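Local atomic coordinates of putative MCP-type signal transduction protein (Campylobacter jejuni subsp. jejuni serotype O:2, PDB entry 4WY9), a protein that forms the periplasmic sensory domain of a chemoreceptor, a tandem-PAS module that probably senses chemical ligands, perhaps indirectly, for chemotaxis. Residues M156-G160 and Q161-A165; V227-L231 and K232-P236; M185-F189 and S190-T194; A129-Q132 and V133-D136. All coordinates share one frame; numbering follows the deposited sequence.

Interaction 1 (M156-G160 and Q161-A165)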
loop_
_atom_site.group_PDB
_atom_site.type_symbol
_atom_site.label_atom_id
_atom_site.label_comp_id
_atom_site.label_asym_id
_atom_site.label_seq_id
_atom_site.Cartn_x
_atom_site.Cartn_y
_atom_site.Cartn_z
ATOM N N MET A 156 6.010 8.699 -4.309
ATOM C CA MET A 156 5.268 9.908 -3.932
ATOM C C MET A 156 6.224 10.884 -3.275
ATOM O O MET A 156 7.306 10.524 -2.803
ATOM C CB MET A 156 4.123 9.598 -2.994
ATOM C CG MET A 156 3.050 8.750 -3.584
ATOM S SD MET A 156 1.672 8.450 -2.451
ATOM C CE MET A 156 0.828 10.009 -2.488
ATOM N N ASN A 157 5.813 12.138 -3.230
ATOM C CA ASN A 157 6.563 13.182 -2.561
ATOM C C ASN A 157 5.577 14.205 -2.067
ATOM O O ASN A 157 5.091 15.042 -2.846
ATOM C CB ASN A 157 7.626 13.804 -3.475
ATOM C CG ASN A 157 8.533 14.749 -2.734
ATOM O OD1 ASN A 157 8.098 15.470 -1.817
ATOM N ND2 ASN A 157 9.808 14.713 -3.056
ATOM N N LEU A 158 5.283 14.178 -0.775
ATOM C CA LEU A 158 4.256 15.068 -0.201
ATOM C C LEU A 158 4.818 16.125 0.726
ATOM O O LEU A 158 4.179 17.156 0.938
ATOM C CB LEU A 158 3.226 14.247 0.534
ATOM C CG LEU A 158 2.450 13.248 -0.322
ATOM C CD1 LEU A 158 1.570 12.408 0.561
ATOM C CD2 LEU A 158 1.638 13.956 -1.382
ATOM N N GLU A 159 6.017 15.897 1.268
ATOM C CA GLU A 159 6.609 16.831 2.229
ATOM C C GLU A 159 8.038 17.232 1.882
ATOM O O GLU A 159 8.669 17.942 2.647
ATOM C CB GLU A 159 6.590 16.234 3.630
ATOM C CG GLU A 159 5.198 15.933 4.157
ATOM C CD GLU A 159 5.255 15.284 5.519
ATOM O OE1 GLU A 159 5.746 14.150 5.616
ATOM O OE2 GLU A 159 4.800 15.948 6.496
ATOM N N GLY A 160 8.495 16.904 0.693
ATOM C CA GLY A 160 9.815 17.293 0.225
ATOM C C GLY A 160 10.707 16.148 -0.178
ATOM O O GLY A 160 11.532 16.300 -1.090
ATOM N N GLN A 161 10.515 14.977 0.439
ATOM C CA GLN A 161 11.362 13.831 0.129
ATOM C C GLN A 161 10.541 12.729 -0.496
ATOM O O GLN A 161 9.426 12.479 -0.114
ATOM C CB GLN A 161 12.073 13.292 1.352
ATOM C CG GLN A 161 12.752 14.342 2.249
ATOM C CD GLN A 161 12.771 13.908 3.717
ATOM O OE1 GLN A 161 12.001 13.013 4.151
ATOM N NE2 GLN A 161 13.645 14.552 4.508
ATOM N N ASP A 162 11.136 12.040 -1.461
ATOM C CA ASP A 162 10.497 10.914 -2.124
ATOM C C ASP A 162 10.328 9.739 -1.186
ATOM O O ASP A 162 11.164 9.489 -0.317
ATOM C CB ASP A 162 11.333 10.432 -3.310
ATOM C CG ASP A 162 11.364 11.408 -4.469
ATOM O OD1 ASP A 162 10.573 12.369 -4.502
ATOM O OD2 ASP A 162 12.188 11.160 -5.384
ATOM N N PHE A 163 9.230 8.999 -1.356
ATOM C CA PHE A 163 9.055 7.729 -0.678
ATOM C C PHE A 163 8.254 6.766 -1.542
ATOM O O PHE A 163 7.575 7.174 -2.491
ATOM C CB PHE A 163 8.419 7.896 0.709
ATOM C CG PHE A 163 6.983 8.394 0.699
ATOM C CD1 PHE A 163 6.714 9.731 0.587
ATOM C CD2 PHE A 163 5.939 7.532 0.884
ATOM C CE1 PHE A 163 5.403 10.201 0.598
ATOM C CE2 PHE A 163 4.632 7.992 0.902
ATOM C CZ PHE A 163 4.366 9.311 0.765
ATOM N N ASP A 164 8.371 5.487 -1.256
ATOM C CA ASP A 164 7.649 4.439 -1.958
ATOM C C ASP A 164 6.378 4.091 -1.203
ATOM O O ASP A 164 6.418 3.889 0.018
ATOM C CB ASP A 164 8.540 3.243 -2.156
ATOM C CG ASP A 164 9.824 3.623 -2.844
ATOM O OD1 ASP A 164 9.753 4.074 -3.972
ATOM O OD2 ASP A 164 10.905 3.428 -2.245
ATOM N N ALA A 165 5.276 4.037 -1.908
ATOM C CA ALA A 165 3.975 4.038 -1.276
ATOM C C ALA A 165 2.965 3.167 -1.972
ATOM O O ALA A 165 3.091 2.851 -3.146
ATOM C CB ALA A 165 3.448 5.445 -1.233
HETATM O O HOH W 1 7.223 13.309 1.219
#
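M156 and F163 face each other as an antiparallel hydrogen-bonded pair where the chain doubles back on itself. M156 N gives its hydrogen to F163 O at 2.8 Å, and F163 N returns a bond to M156 O at 2.8 Å. D162 CA adds a CH···O contact to M156 O.

The polar side chains belong to the turn itself. N157 has its CG anti to the backbone N (chi1 -172°), which swings the amide over the loop. There OD1 accepts from G160 N at 2.9 Å in the carbonyl plane, an Asx motif, while ND2 reaches D162 OD1 at 2.9 Å on its anti side, with amide and carboxylate planes almost perpendicular. ND2 also bonds to G160 O, from above that carbonyl plane. Asparagine suits the site because one short amide both accepts and donates; glycine suits position 160, where positive phi would jam a CB against the preceding carbonyl. This is the loop of a beta hairpin joining the adjacent antiparallel strands 154-156 and 163-173 of the first PDC sensor domain. A water accepts from E159 N and donates to Q161 O.

Apolar contacts line the sheet face shared by M156 and F163. M156 CB lies over one face of the phenyl ring, 4.1 Å from its centroid, a CH-pi contact. M156 SD is oblique to the same ring and packs on A165 CB at 3.7 Å, while L158 CD1 meets the ring edge at CZ.

Interaction 2 (V227-L231 and K232-P236)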
loop_
_atom_site.group_PDB
_atom_site.type_symbol
_atom_site.label_atom_id
_atom_site.label_comp_id
_atom_site.label_asym_id
_atom_site.label_seq_id
_atom_site.Cartn_x
_atom_site.Cartn_y
_atom_site.Cartn_z
ATOM N N VAL A 227 13.226 -1.243 -6.190
ATOM C CA VAL A 227 11.882 -0.907 -5.732
ATOM C C VAL A 227 11.138 -0.156 -6.837
ATOM O O VAL A 227 11.711 0.683 -7.527
ATOM C CB VAL A 227 11.913 -0.123 -4.414
ATOM C CG1 VAL A 227 10.532 0.412 -4.018
ATOM C CG2 VAL A 227 12.484 -1.008 -3.303
ATOM N N LEU A 228 9.864 -0.527 -7.008
ATOM C CA LEU A 228 8.932 -0.055 -8.044
ATOM C C LEU A 228 9.096 -0.714 -9.393
ATOM O O LEU A 228 8.234 -0.590 -10.260
ATOM C CB LEU A 228 8.954 1.479 -8.184
ATOM C CG LEU A 228 8.807 2.330 -6.931
ATOM C CD1 LEU A 228 8.691 3.795 -7.314
ATOM C CD2 LEU A 228 7.601 1.875 -6.094
ATOM N N LYS A 229 10.205 -1.431 -9.601
ATOM C CA LYS A 229 10.398 -2.130 -10.847
ATOM C C LYS A 229 9.646 -3.440 -10.867
ATOM O O LYS A 229 9.260 -3.970 -9.815
ATOM C CB LYS A 229 11.900 -2.319 -11.139
ATOM C CG LYS A 229 12.635 -0.976 -11.244
ATOM C CD LYS A 229 14.104 -1.131 -11.595
ATOM C CE LYS A 229 14.751 0.235 -11.901
ATOM N NZ LYS A 229 14.515 1.228 -10.823
ATOM N N ASN A 230 9.452 -3.986 -12.063
ATOM C CA ASN A 230 8.870 -5.305 -12.190
ATOM C C ASN A 230 9.950 -6.355 -12.156
ATOM O O ASN A 230 10.889 -6.330 -12.963
ATOM C CB ASN A 230 8.035 -5.414 -13.464
ATOM C CG ASN A 230 7.049 -6.540 -13.409
ATOM O OD1 ASN A 230 7.434 -7.706 -13.251
ATOM N ND2 ASN A 230 5.782 -6.213 -13.374
ATOM N N LEU A 231 9.844 -7.288 -11.213
ATOM C CA LEU A 231 10.864 -8.322 -11.035
ATOM C C LEU A 231 11.048 -9.116 -12.319
ATOM O O LEU A 231 12.161 -9.535 -12.661
ATOM C CB LEU A 231 10.488 -9.221 -9.851
ATOM C CG LEU A 231 11.463 -10.362 -9.539
ATOM C CD1 LEU A 231 12.857 -9.837 -9.324
ATOM C CD2 LEU A 231 10.964 -11.080 -8.314
ATOM N N LYS A 232 9.969 -9.296 -13.074
ATOM C CA LYS A 232 10.054 -10.079 -14.314
ATOM C C LYS A 232 10.905 -9.390 -15.377
ATOM O O LYS A 232 11.501 -10.047 -16.212
ATOM C CB LYS A 232 8.658 -10.394 -14.844
ATOM C CG LYS A 232 7.794 -11.096 -13.823
ATOM C CD LYS A 232 6.450 -11.541 -14.370
ATOM C CE LYS A 232 5.561 -10.333 -14.660
ATOM N NZ LYS A 232 4.130 -10.794 -14.735
ATOM N N ASP A 233 10.930 -8.062 -15.357
ATOM C CA ASP A 233 11.725 -7.305 -16.307
ATOM C C ASP A 233 13.206 -7.320 -15.988
ATOM O O ASP A 233 14.055 -7.299 -16.884
ATOM C CB ASP A 233 11.255 -5.854 -16.372
ATOM C CG ASP A 233 9.868 -5.694 -16.912
ATOM O OD1 ASP A 233 9.425 -6.533 -17.722
ATOM O OD2 ASP A 233 9.208 -4.694 -16.530
ATOM N N ILE A 234 13.526 -7.249 -14.691
ATOM C CA ILE A 234 14.911 -7.127 -14.273
ATOM C C ILE A 234 15.581 -8.463 -14.048
ATOM O O ILE A 234 16.802 -8.538 -13.968
ATOM C CB ILE A 234 15.042 -6.201 -13.055
ATOM C CG1 ILE A 234 14.332 -6.771 -11.875
ATOM C CG2 ILE A 234 14.482 -4.786 -13.383
ATOM C CD1 ILE A 234 15.243 -7.321 -10.868
ATOM N N ASN A 235 14.780 -9.525 -13.990
ATOM C CA ASN A 235 15.320 -10.878 -13.784
ATOM C C ASN A 235 14.607 -11.864 -14.720
ATOM O O ASN A 235 13.821 -12.687 -14.287
ATOM C CB ASN A 235 15.197 -11.324 -12.328
ATOM C CG ASN A 235 15.915 -12.620 -12.072
ATOM O OD1 ASN A 235 16.952 -12.891 -12.682
ATOM N ND2 ASN A 235 15.372 -13.437 -11.160
ATOM N N PRO A 236 14.891 -11.784 -16.029
ATOM C CA PRO A 236 14.113 -12.551 -16.997
ATOM C C PRO A 236 14.565 -13.998 -17.205
ATOM O O PRO A 236 13.959 -14.729 -17.992
ATOM C CB PRO A 236 14.308 -11.743 -18.284
ATOM C CG PRO A 236 15.703 -11.209 -18.136
ATOM C CD PRO A 236 15.782 -10.801 -16.681
HETATM O O HOH W 2 10.164 -2.728 -14.533
#
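N230 O and L231 O accept the backbone N-H groups of D233, I234 and N235, making the short helix 231-234. N230 O is shared by two donors, D233 N at 3.0 Å and I234 N at 3.3 Å. L231 O accepts from N235 N at 2.9 Å and, weakly, from I234 N, so the turn closes where N235 leaves helical angles.

N230 is the N-cap. Its CG stands anti to the backbone N (chi1 -160°), turning OD1 to K232 N, which it meets in the carbonyl plane on a lone pair at 3.0 Å. Asparagine fits because its other amide atom, ND2, can at the same time donate to D215 O. A water accepts from N230 N and donates to D233 OD2, joining the entry of the turn to the carboxylate of D233. On the apolar side L231 CD1 packs on I234 CD1 at 3.8 Å, the two branched chains crossing at about a right angle, and also lies 4.1 Å from N235 CB. The methylenes of K229 reach I234 CG2 through CD, while its NZ bonds to N225 O.

L231 and K232 rest on Y244 of helix 241-249, and N235 ND2 donates to I258 O at the end of strand 253-258. Backbone bonds from L228 and K229 to M218 tie the approach to strand 218-220, placing the turn beside the second, five-stranded sheet.

Interaction 3 (M185-F189 and S190-T194)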
loop_
_atom_site.group_PDB
_atom_site.type_symbol
_atom_site.label_atom_id
_atom_site.label_comp_id
_atom_site.label_asym_id
_atom_site.label_seq_id
_atom_site.Cartn_x
_atom_site.Cartn_y
_atom_site.Cartn_z
ATOM N N MET A 185 -5.936 6.753 2.032
ATOM C CA MET A 185 -4.792 6.647 2.890
ATOM C C MET A 185 -3.553 6.226 2.103
ATOM O O MET A 185 -3.686 5.482 1.117
ATOM C CB MET A 185 -5.015 5.617 3.994
ATOM C CG MET A 185 -6.240 5.847 4.819
ATOM S SD MET A 185 -6.619 4.296 5.631
ATOM C CE MET A 185 -7.961 4.703 6.652
ATOM N N THR A 186 -2.396 6.646 2.573
ATOM C CA THR A 186 -1.123 6.274 1.996
ATOM C C THR A 186 -0.300 5.520 3.000
ATOM O O THR A 186 -0.075 6.027 4.096
ATOM C CB THR A 186 -0.314 7.498 1.505
ATOM O OG1 THR A 186 -1.105 8.290 0.643
ATOM C CG2 THR A 186 0.936 7.069 0.805
ATOM N N LEU A 187 0.187 4.333 2.611
ATOM C CA LEU A 187 1.154 3.571 3.378
ATOM C C LEU A 187 2.531 3.776 2.773
ATOM O O LEU A 187 2.716 3.566 1.574
ATOM C CB LEU A 187 0.793 2.093 3.383
ATOM C CG LEU A 187 1.783 1.097 3.985
ATOM C CD1 LEU A 187 2.000 1.333 5.445
ATOM C CD2 LEU A 187 1.279 -0.328 3.732
ATOM N N ASP A 188 3.472 4.225 3.594
ATOM C CA ASP A 188 4.876 4.319 3.217
ATOM C C ASP A 188 5.533 2.965 3.448
ATOM O O ASP A 188 5.570 2.475 4.572
ATOM C CB ASP A 188 5.557 5.418 4.025
ATOM C CG ASP A 188 7.019 5.634 3.685
ATOM O OD1 ASP A 188 7.678 4.760 3.085
ATOM O OD2 ASP A 188 7.538 6.702 4.068
ATOM N N PHE A 189 6.064 2.340 2.396
ATOM C CA PHE A 189 6.609 1.002 2.545
ATOM C C PHE A 189 7.829 0.934 3.464
ATOM O O PHE A 189 8.222 -0.157 3.864
ATOM C CB PHE A 189 6.929 0.383 1.187
ATOM C CG PHE A 189 5.700 -0.152 0.478
ATOM C CD1 PHE A 189 4.970 -1.207 1.032
ATOM C CD2 PHE A 189 5.258 0.402 -0.709
ATOM C CE1 PHE A 189 3.862 -1.714 0.419
ATOM C CE2 PHE A 189 4.130 -0.104 -1.334
ATOM C CZ PHE A 189 3.425 -1.151 -0.779
ATOM N N SER A 190 8.430 2.078 3.809
ATOM C CA SER A 190 9.495 2.088 4.809
ATOM C C SER A 190 9.023 1.449 6.099
ATOM O O SER A 190 9.813 0.840 6.834
ATOM C CB SER A 190 9.997 3.531 5.110
ATOM O OG SER A 190 10.674 4.104 3.974
ATOM N N ASP A 191 7.752 1.616 6.431
ATOM C CA ASP A 191 7.221 1.067 7.670
ATOM C C ASP A 191 7.014 -0.438 7.633
ATOM O O ASP A 191 7.007 -1.091 8.674
ATOM C CB ASP A 191 5.922 1.784 8.002
ATOM C CG ASP A 191 6.156 3.224 8.356
ATOM O OD1 ASP A 191 7.202 3.575 8.981
ATOM O OD2 ASP A 191 5.295 4.012 7.997
ATOM N N ILE A 192 6.871 -0.991 6.438
ATOM C CA ILE A 192 6.819 -2.429 6.268
ATOM C C ILE A 192 8.245 -2.969 6.230
ATOM O O ILE A 192 8.541 -4.033 6.802
ATOM C CB ILE A 192 6.067 -2.825 4.979
ATOM C CG1 ILE A 192 4.675 -2.187 4.952
ATOM C CG2 ILE A 192 5.989 -4.348 4.820
ATOM C CD1 ILE A 192 3.838 -2.599 6.115
ATOM N N ALA A 193 9.137 -2.247 5.576
ATOM C CA ALA A 193 10.540 -2.631 5.496
ATOM C C ALA A 193 11.180 -2.752 6.885
ATOM O O ALA A 193 12.106 -3.534 7.082
ATOM C CB ALA A 193 11.314 -1.660 4.637
ATOM N N THR A 194 10.692 -1.978 7.849
ATOM C CA THR A 194 11.168 -2.055 9.220
ATOM C C THR A 194 11.176 -3.488 9.725
ATOM O O THR A 194 12.122 -3.889 10.429
ATOM C CB THR A 194 10.326 -1.169 10.168
ATOM O OG1 THR A 194 10.595 0.196 9.857
ATOM C CG2 THR A 194 10.669 -1.386 11.622
HETATM O O HOH W 3 9.657 4.687 1.137
HETATM O O HOH W 4 10.260 6.952 3.934
#
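D188 grips the first turn of helix 190-196 with both its side chain and its backbone. Its OD1 accepts from S190 N at 2.9 Å, approached from above the carboxylate plane, and its O accepts from D191 N at 3.0 Å. With CG anti to the backbone N (chi1 -178°), the carboxylate folds forward over the helix start; aspartate suits the place because its short side chain brings an acceptor oxygen to a backbone N two residues on. One water donates to D188 OD1 and another to D188 OD2. F189 O continues the same turn, accepting from A193 N at 2.9 Å and weakly from I192 N.

On the buried side, in the conformer described, I192 CG1 touches both L187 CD2 and F189 CD1, each at 4.1 Å. L187 crosses I192 at about a right angle, whereas F189 runs alongside it.

Further out, N77 steadies both acidic residues, its OD1 accepting from D188 N and its ND2 donating to D191 OD2. F189 and I192 also touch I220 of strand 218-220. The arrangement is an aspartate-capped helix start leading out of strand 179-188, which pairs with 78-83 and 163-173 in the first PDC sensor sheet.

Interaction 4 (A129-Q132 and V133-D136)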
loop_
_atom_site.group_PDB
_atom_site.type_symbol
_atom_site.label_atom_id
_atom_site.label_comp_id
_atom_site.label_asym_id
_atom_site.label_seq_id
_atom_site.Cartn_x
_atom_site.Cartn_y
_atom_site.Cartn_z
ATOM N N ALA A 129 -4.794 14.238 -6.093
ATOM C CA ALA A 129 -5.908 14.235 -7.008
ATOM C C ALA A 129 -5.652 13.396 -8.238
ATOM O O ALA A 129 -6.570 12.843 -8.826
ATOM C CB ALA A 129 -6.298 15.658 -7.397
ATOM N N ASN A 130 -4.387 13.290 -8.631
ATOM C CA ASN A 130 -4.008 12.561 -9.826
ATOM C C ASN A 130 -3.604 11.104 -9.605
ATOM O O ASN A 130 -3.235 10.409 -10.543
ATOM C CB ASN A 130 -2.885 13.325 -10.539
ATOM C CG ASN A 130 -3.341 14.654 -11.147
ATOM O OD1 ASN A 130 -4.507 14.805 -11.511
ATOM N ND2 ASN A 130 -2.466 15.627 -11.185
ATOM N N LEU A 131 -3.755 10.614 -8.362
ATOM C CA LEU A 131 -3.490 9.204 -8.098
ATOM C C LEU A 131 -4.363 8.321 -8.973
ATOM O O LEU A 131 -5.540 8.632 -9.215
ATOM C CB LEU A 131 -3.764 8.873 -6.648
ATOM C CG LEU A 131 -2.814 9.387 -5.581
ATOM C CD1 LEU A 131 -3.415 9.134 -4.207
ATOM C CD2 LEU A 131 -1.449 8.744 -5.697
ATOM N N GLN A 132 -3.809 7.203 -9.422
ATOM C CA GLN A 132 -4.590 6.251 -10.202
ATOM C C GLN A 132 -5.866 5.778 -9.474
ATOM O O GLN A 132 -6.908 5.667 -10.076
ATOM C CB GLN A 132 -3.754 5.058 -10.635
ATOM C CG GLN A 132 -4.417 4.186 -11.664
ATOM C CD GLN A 132 -4.627 4.920 -12.987
ATOM O OE1 GLN A 132 -3.697 5.489 -13.529
ATOM N NE2 GLN A 132 -5.821 4.926 -13.475
ATOM N N VAL A 133 -5.768 5.506 -8.172
ATOM C CA VAL A 133 -6.961 5.045 -7.458
ATOM C C VAL A 133 -8.041 6.123 -7.465
ATOM O O VAL A 133 -9.229 5.799 -7.547
ATOM C CB VAL A 133 -6.677 4.564 -5.996
ATOM C CG1 VAL A 133 -5.913 3.250 -5.968
ATOM C CG2 VAL A 133 -5.989 5.613 -5.141
ATOM N N VAL A 134 -7.636 7.385 -7.358
ATOM C CA VAL A 134 -8.584 8.489 -7.371
ATOM C C VAL A 134 -9.246 8.594 -8.736
ATOM O O VAL A 134 -10.465 8.743 -8.855
ATOM C CB VAL A 134 -7.938 9.823 -6.984
ATOM C CG1 VAL A 134 -8.853 10.979 -7.251
ATOM C CG2 VAL A 134 -7.476 9.771 -5.526
ATOM N N GLN A 135 -8.439 8.524 -9.791
ATOM C CA GLN A 135 -8.979 8.609 -11.121
ATOM C C GLN A 135 -9.902 7.447 -11.438
ATOM O O GLN A 135 -10.948 7.620 -12.081
ATOM C CB GLN A 135 -7.878 8.765 -12.125
ATOM C CG GLN A 135 -7.186 10.132 -11.962
ATOM C CD GLN A 135 -8.193 11.368 -12.044
ATOM O OE1 GLN A 135 -9.009 11.485 -12.992
ATOM N NE2 GLN A 135 -8.158 12.262 -11.044
ATOM N N ASP A 136 -9.530 6.256 -10.996
ATOM C CA ASP A 136 -10.386 5.089 -11.193
ATOM C C ASP A 136 -11.720 5.242 -10.478
ATOM O O ASP A 136 -12.755 4.859 -11.008
ATOM C CB ASP A 136 -9.689 3.829 -10.727
ATOM C CG ASP A 136 -8.560 3.400 -11.624
ATOM O OD1 ASP A 136 -8.464 3.906 -12.773
ATOM O OD2 ASP A 136 -7.766 2.551 -11.185
#
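The start of helix 132-140, just after the short helix 126-129, is fastened by two glutamines, Q135 reaching back to A129 and Q132 reaching forward to D136. Q135 NE2 donates to A129 O at 2.8 Å, with the acceptor in the plane of the amide and the donor tilted by 21° from the carbonyl plane. The chain of Q135 bends at chi2 (-55°), which curls the amide back toward the preceding short helix. Glutamine suits the place, having the length to span the break between the helices and an N-H to offer the carbonyl of A129, three residues before the helix proper.

L131 is the N-cap residue, and its role here is carried by the backbone: L131 O accepts from Q135 N at 3.0 Å, and Q132 O accepts from D136 N at 2.8 Å, the i to i+4 bonds of a regular alpha helix. The second side-chain bond spans the same four-residue step on the outer side, with Q132 NE2 donating to D136 OD1 at 2.9 Å. The oxygen lies in the plane of the Q132 amide, but the donor comes from above the carboxylate, the two planes being 47° apart.

Leucine and beta-branched valines suit the inner side, which faces the sensor sheet. There L131 CB packs on V134 CG2 at 4.0 Å, and V134 CG1 also lies close to A129 O at 3.3 Å. Beyond the two segments, L131 touches Y80, I154 and N167, V134 touches Y82 of strand 78-83, and V133 reaches N167 and A169 of strand 163-173.

From the N terminus, interaction 4 comes first, joining two helices that lie on the first PDC sensor sheet. Interaction 1 then closes the turn between strands 154-156 and 163-173, and M156 touches L131 of interaction 4. Interaction 3 follows at the end of strand 179-188, the sheet neighbour of 163-173; D164 and F189 share a backbone hydrogen bond, and A165 packs against L187 and F189. Interaction 2 comes last, beside the second sheet, yet V227 and L228 pack on D164 of interaction 1. The four lie in series, neither nesting nor crossing. Interaction 1 touches each of the other three, which do not touch one another.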